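Local coordinates for protein Poly(Beta-D-mannuronate) lyase (Pseudopedobacter saltans, PDB 7O79) that probably cleaves the poly(beta-D-mannuronate) of alginate by beta-elimination, as a family 6 polysaccharide lyase built on a parallel beta-helix, at residues A[243-248]-A[268-273]; A[219-224]-A[239-244]. All coordinates share one frame; numbering follows the deposited sequence.

Interaction 1: A[243-248]-A[268-273]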
loop_
_atom_site.group_PDB
_atom_site.type_symbol
_atom_site.label_atom_id
_atom_site.label_comp_id
_atom_site.label_asym_id
_atom_site.label_seq_id
_atom_site.Cartn_x
_atom_site.Cartn_y
_atom_site.Cartn_z
ATOM N N GLU A 243 -1.068 11.567 1.441
ATOM C CA GLU A 243 -0.668 12.953 1.217
ATOM C C GLU A 243 0.450 13.052 0.202
ATOM O O GLU A 243 1.354 12.219 0.182
ATOM C CB GLU A 243 -0.200 13.634 2.512
ATOM C CG GLU A 243 -1.296 13.813 3.524
ATOM C CD GLU A 243 -0.822 14.507 4.792
ATOM O OE1 GLU A 243 -1.699 14.944 5.574
ATOM O OE2 GLU A 243 0.409 14.559 5.026
ATOM N N GLU A 244 0.380 14.095 -0.624
ATOM C CA GLU A 244 1.477 14.510 -1.501
ATOM C C GLU A 244 1.875 13.437 -2.504
ATOM O O GLU A 244 3.034 13.382 -2.929
ATOM C CB GLU A 244 2.688 14.972 -0.687
ATOM C CG GLU A 244 2.430 16.280 0.058
ATOM C CD GLU A 244 3.302 16.438 1.290
ATOM O OE1 GLU A 244 2.746 16.645 2.386
ATOM O OE2 GLU A 244 4.541 16.350 1.165
ATOM N N ASN A 245 0.918 12.598 -2.909
ATOM C CA ASN A 245 1.164 11.575 -3.916
ATOM C C ASN A 245 0.855 12.129 -5.301
ATOM O O ASN A 245 0.116 13.100 -5.453
ATOM C CB ASN A 245 0.315 10.319 -3.671
ATOM C CG ASN A 245 0.589 9.681 -2.324
ATOM O OD1 ASN A 245 1.591 8.982 -2.158
ATOM N ND2 ASN A 245 -0.304 9.913 -1.349
ATOM N N PHE A 246 1.449 11.505 -6.314
ATOM C CA PHE A 246 1.219 11.860 -7.706
ATOM C C PHE A 246 0.708 10.625 -8.422
ATOM O O PHE A 246 1.393 9.600 -8.459
ATOM C CB PHE A 246 2.490 12.358 -8.385
ATOM C CG PHE A 246 2.975 13.691 -7.892
ATOM C CD1 PHE A 246 2.579 14.862 -8.521
ATOM C CD2 PHE A 246 3.882 13.771 -6.840
ATOM C CE1 PHE A 246 3.043 16.094 -8.087
ATOM C CE2 PHE A 246 4.348 15.010 -6.401
ATOM C CZ PHE A 246 3.928 16.165 -7.037
ATOM N N ILE A 247 -0.480 10.716 -8.993
ATOM C CA ILE A 247 -1.036 9.609 -9.756
ATOM C C ILE A 247 -1.185 10.110 -11.190
ATOM O O ILE A 247 -2.079 10.905 -11.493
ATOM C CB ILE A 247 -2.356 9.100 -9.162
ATOM C CG1 ILE A 247 -2.111 8.662 -7.712
ATOM C CG2 ILE A 247 -2.920 7.929 -9.973
ATOM C CD1 ILE A 247 -3.331 8.119 -7.011
ATOM N N PHE A 248 -0.277 9.669 -12.067
ATOM C CA PHE A 248 -0.291 10.003 -13.491
ATOM C C PHE A 248 -0.807 8.775 -14.226
ATOM O O PHE A 248 -0.041 7.894 -14.608
ATOM C CB PHE A 248 1.096 10.395 -13.995
ATOM C CG PHE A 248 1.675 11.606 -13.326
ATOM C CD1 PHE A 248 1.251 12.875 -13.673
ATOM C CD2 PHE A 248 2.678 11.476 -12.379
ATOM C CE1 PHE A 248 1.782 14.002 -13.058
ATOM C CE2 PHE A 248 3.222 12.606 -11.765
ATOM C CZ PHE A 248 2.771 13.874 -12.115
ATOM N N VAL A 268 -4.668 14.838 1.618
ATOM C CA VAL A 268 -4.283 16.229 1.360
ATOM C C VAL A 268 -3.129 16.278 0.371
ATOM O O VAL A 268 -2.231 15.430 0.404
ATOM C CB VAL A 268 -3.890 16.960 2.666
ATOM C CG1 VAL A 268 -3.736 18.454 2.411
ATOM C CG2 VAL A 268 -4.944 16.713 3.758
ATOM N N ASN A 269 -3.149 17.295 -0.505
ATOM C CA ASN A 269 -2.039 17.612 -1.406
ATOM C C ASN A 269 -1.707 16.484 -2.375
ATOM O O ASN A 269 -0.548 16.326 -2.774
ATOM C CB ASN A 269 -0.792 18.023 -0.620
ATOM C CG ASN A 269 -0.977 19.356 0.084
ATOM O OD1 ASN A 269 -1.464 20.312 -0.520
ATOM N ND2 ASN A 269 -0.610 19.421 1.360
ATOM N N ASN A 270 -2.713 15.721 -2.799
ATOM C CA ASN A 270 -2.529 14.700 -3.826
ATOM C C ASN A 270 -2.852 15.251 -5.212
ATOM O O ASN A 270 -3.810 16.003 -5.390
ATOM C CB ASN A 270 -3.398 13.469 -3.528
ATOM C CG ASN A 270 -3.091 12.871 -2.152
ATOM O OD1 ASN A 270 -2.035 12.271 -1.959
ATOM N ND2 ASN A 270 -3.982 13.081 -1.191
ATOM N N TYR A 271 -2.051 14.857 -6.193
ATOM C CA TYR A 271 -2.241 15.255 -7.587
ATOM C C TYR A 271 -2.584 14.025 -8.422
ATOM O O TYR A 271 -1.735 13.147 -8.617
ATOM C CB TYR A 271 -0.985 15.935 -8.110
ATOM C CG TYR A 271 -1.140 16.545 -9.482
ATOM C CD1 TYR A 271 -1.582 17.852 -9.619
ATOM C CD2 TYR A 271 -0.789 15.846 -10.624
ATOM C CE1 TYR A 271 -1.709 18.438 -10.849
ATOM C CE2 TYR A 271 -0.910 16.428 -11.875
ATOM C CZ TYR A 271 -1.379 17.728 -11.974
ATOM O OH TYR A 271 -1.511 18.339 -13.188
ATOM N N VAL A 272 -3.817 13.964 -8.919
ATOM C CA VAL A 272 -4.314 12.832 -9.698
ATOM C C VAL A 272 -4.750 13.351 -11.060
ATOM O O VAL A 272 -5.516 14.321 -11.141
ATOM C CB VAL A 272 -5.488 12.125 -8.989
ATOM C CG1 VAL A 272 -5.996 10.948 -9.812
ATOM C CG2 VAL A 272 -5.062 11.672 -7.589
ATOM N N ARG A 273 -4.277 12.706 -12.128
ATOM C CA ARG A 273 -4.716 13.134 -13.443
ATOM C C ARG A 273 -4.672 11.987 -14.441
ATOM O O ARG A 273 -3.866 11.060 -14.323
ATOM C CB ARG A 273 -3.896 14.334 -13.929
ATOM C CG ARG A 273 -2.414 14.077 -14.130
ATOM C CD ARG A 273 -1.822 15.125 -15.082
ATOM N NE ARG A 273 -2.645 15.240 -16.281
ATOM C CZ ARG A 273 -3.267 16.343 -16.695
ATOM N NH1 ARG A 273 -3.171 17.477 -16.006
ATOM N NH2 ARG A 273 -3.998 16.302 -17.817
HETATM O O HOH W 1 0.247 17.360 3.025
HETATM O O HOH W 2 1.145 16.096 -5.071
#

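Interaction 2: A[219-224]-A[239-244]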
loop_
_atom_site.group_PDB
_atom_site.type_symbol
_atom_site.label_atom_id
_atom_site.label_comp_id
_atom_site.label_asym_id
_atom_site.label_seq_id
_atom_site.Cartn_x
_atom_site.Cartn_y
_atom_site.Cartn_z
ATOM N N LYS A 219 0.930 5.848 6.831
ATOM C CA LYS A 219 1.301 6.998 6.032
ATOM C C LYS A 219 1.670 6.648 4.593
ATOM O O LYS A 219 2.655 6.007 4.359
ATOM C CB LYS A 219 2.479 7.713 6.657
ATOM C CG LYS A 219 2.384 7.897 8.141
ATOM C CD LYS A 219 1.286 8.872 8.419
ATOM C CE LYS A 219 1.550 9.764 9.602
ATOM N NZ LYS A 219 0.630 9.377 10.675
ATOM N N VAL A 220 0.898 7.153 3.648
ATOM C CA VAL A 220 1.113 6.964 2.226
ATOM C C VAL A 220 1.452 8.374 1.734
ATOM O O VAL A 220 0.589 9.159 1.505
ATOM C CB VAL A 220 -0.105 6.354 1.546
ATOM C CG1 VAL A 220 0.192 6.091 0.107
ATOM C CG2 VAL A 220 -0.462 5.052 2.210
ATOM N N ILE A 221 2.749 8.639 1.595
ATOM C CA ILE A 221 3.286 9.994 1.424
ATOM C C ILE A 221 4.207 10.044 0.215
ATOM O O ILE A 221 5.132 9.233 0.107
ATOM C CB ILE A 221 4.088 10.463 2.654
ATOM C CG1 ILE A 221 3.366 10.202 3.968
ATOM C CG2 ILE A 221 4.421 11.950 2.533
ATOM C CD1 ILE A 221 2.000 10.805 3.999
ATOM N N GLY A 222 3.972 11.004 -0.679
ATOM C CA GLY A 222 4.975 11.362 -1.676
ATOM C C GLY A 222 5.348 10.273 -2.657
ATOM O O GLY A 222 6.473 10.265 -3.157
ATOM N N ASN A 223 4.431 9.363 -2.960
ATOM C CA ASN A 223 4.646 8.325 -3.957
ATOM C C ASN A 223 4.209 8.810 -5.339
ATOM O O ASN A 223 3.299 9.632 -5.473
ATOM C CB ASN A 223 3.854 7.075 -3.593
ATOM C CG ASN A 223 4.269 6.500 -2.252
ATOM O OD1 ASN A 223 5.300 5.826 -2.138
ATOM N ND2 ASN A 223 3.489 6.800 -1.218
ATOM N N THR A 224 4.832 8.253 -6.372
ATOM C CA THR A 224 4.475 8.542 -7.757
ATOM C C THR A 224 3.963 7.257 -8.394
ATOM O O THR A 224 4.676 6.247 -8.416
ATOM C CB THR A 224 5.686 9.104 -8.521
ATOM O OG1 THR A 224 6.002 10.405 -8.014
ATOM C CG2 THR A 224 5.379 9.233 -10.006
ATOM N N PHE A 239 -8.001 6.577 10.598
ATOM C CA PHE A 239 -6.899 7.534 10.803
ATOM C C PHE A 239 -5.686 7.217 9.920
ATOM O O PHE A 239 -4.544 7.139 10.381
ATOM C CB PHE A 239 -6.503 7.604 12.283
ATOM C CG PHE A 239 -7.680 7.577 13.218
ATOM C CD1 PHE A 239 -8.456 8.710 13.402
ATOM C CD2 PHE A 239 -7.993 6.436 13.935
ATOM C CE1 PHE A 239 -9.545 8.687 14.258
ATOM C CE2 PHE A 239 -9.072 6.414 14.789
ATOM C CZ PHE A 239 -9.845 7.539 14.954
ATOM N N ASN A 240 -5.933 7.042 8.626
ATOM C CA ASN A 240 -4.833 6.874 7.692
ATOM C C ASN A 240 -4.529 8.192 6.995
ATOM O O ASN A 240 -5.384 9.071 6.898
ATOM C CB ASN A 240 -5.136 5.776 6.677
ATOM C CG ASN A 240 -5.023 4.395 7.298
ATOM O OD1 ASN A 240 -4.016 4.084 7.956
ATOM N ND2 ASN A 240 -6.061 3.581 7.142
ATOM N N THR A 241 -3.285 8.330 6.542
ATOM C CA THR A 241 -2.811 9.558 5.914
ATOM C C THR A 241 -2.353 9.254 4.497
ATOM O O THR A 241 -1.492 8.393 4.282
ATOM C CB THR A 241 -1.683 10.204 6.721
ATOM O OG1 THR A 241 -2.181 10.615 7.999
ATOM C CG2 THR A 241 -1.128 11.421 5.992
ATOM N N ILE A 242 -2.941 9.953 3.531
ATOM C CA ILE A 242 -2.604 9.802 2.119
ATOM C C ILE A 242 -2.342 11.216 1.616
ATOM O O ILE A 242 -3.280 11.988 1.411
ATOM C CB ILE A 242 -3.719 9.108 1.325
ATOM C CG1 ILE A 242 -3.991 7.732 1.945
ATOM C CG2 ILE A 242 -3.304 8.906 -0.132
ATOM C CD1 ILE A 242 -5.127 6.986 1.304
ATOM N N GLU A 243 -1.068 11.567 1.441
ATOM C CA GLU A 243 -0.668 12.953 1.217
ATOM C C GLU A 243 0.450 13.052 0.202
ATOM O O GLU A 243 1.354 12.219 0.182
ATOM C CB GLU A 243 -0.200 13.634 2.512
ATOM C CG GLU A 243 -1.296 13.813 3.524
ATOM C CD GLU A 243 -0.822 14.507 4.792
ATOM O OE1 GLU A 243 -1.699 14.944 5.574
ATOM O OE2 GLU A 243 0.409 14.559 5.026
ATOM N N GLU A 244 0.380 14.095 -0.624
ATOM C CA GLU A 244 1.477 14.510 -1.501
ATOM C C GLU A 244 1.875 13.437 -2.504
ATOM O O GLU A 244 3.034 13.382 -2.929
ATOM C CB GLU A 244 2.688 14.972 -0.687
ATOM C CG GLU A 244 2.430 16.280 0.058
ATOM C CD GLU A 244 3.302 16.438 1.290
ATOM O OE1 GLU A 244 2.746 16.645 2.386
ATOM O OE2 GLU A 244 4.541 16.350 1.165
HETATM O O HOH W 3 -2.310 8.681 9.889
#

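Interaction 1: A[243-248]-A[268-273]
I247 and V272 run alongside each other, CD1 of I247 4.0 Å from CG2 of V272; both are buried, where branched aliphatic chains suit the inside of the coil. On the face shared by F246, F248, Y271 and R273, Y271 lies against both phenylalanines of the neighbouring strand, its CB 3.7 Å from F246 CD1. CG of Y271, anti to the backbone N (chi1 -172°), starts the ring on the course that brings CE2 to 3.8 Å from F248 CE1, the rings inclined by 52°. CG of R273 lies 3.9 Å from F248 CD1, the aliphatic arginine stem continuing this row. Successive coils of the parallel beta-helix are joined in register, I247 N donating to Y271 O at 2.8 Å and R273 N to I247 O. Where the chain turns, N245 and N270 form a step of an asparagine ladder, their amides nearly coplanar (4° apart). OD1 of N270 is gripped twice, by N245 ND2 at 3.0 Å and N245 N at 3.1 Å, from opposite faces of its plane, while its ND2 binds I242 O and N323 OD1. An alanine here would probably leave N245 N and ND2 without this acceptor and I242 O without the amide donor, interrupting the ladder toward N323. At the polar edge, a water joins E244 OE1 to N269 ND2; N269 OD1 accepts from the backbone N of R439 and I440.

Interaction 2: A[219-224]-A[239-244]
Neighbouring coils of the parallel beta-helix meet where V220 pairs with I242, strands 219-221 and 241-243 running parallel at 3° to each other. Backbone hydrogen bonds join the strands: V220 N gives to T241 O at 2.8 Å, E243 N to V220 O at 2.9 Å and G222 N to E243 O at 3.0 Å. V220 and I242 share the buried face, V220 CB lying 4.1 Å from I242 CG1, a place for beta-branched aliphatic residues. The other face carries K219, I221, T241 and E243. There chi2 of I221 (-55°) turns CD1 back so that it touches both T241 CG2, at 3.8 Å, and E243 CB, at 3.9 Å. Threonine suits this spot because its methyl feeds that apolar patch while OG1 meets water 2.7 Å away; the same water accepts from K219 NZ and donates to F239 O. The lysine's methylene chain crosses the threonine, with K219 CD 3.7 Å from T241 CB. Beyond the strands, G222 turns with positive phi (63°), a shape glycine adopts with little strain, and E244 repeats that shape on the next coil. Strand 194-201 continues the stack beyond K219 and I221 through backbone bonds, strand 266-273 follows on the E243 side, where E243 touches H266 and V268, and across the interior V220 packs against I211 and L213 of strand 209-214.

In the fold
Both interactions are held by strand 241-248: interaction 2 pairs its first part with strand 219-226, interaction 1 its later part with strand 266-273, and E243 and E244 belong to both. Each is partly buried, with aliphatic residues on the inner face and mixed ones outside, but interaction 2 lies nearer the centre of the chain. Interaction 1 buries more surface, 566 against 370 Å², and adds an aromatic row and a hydrogen bond between side-chain amides; interaction 2 relies on backbone hydrogen bonds and small aliphatic touches, with a lysine at its exposed edge. N245 OD1 accepts from N223 N, so the ladder of interaction 1 passes into interaction 2 and on to N198.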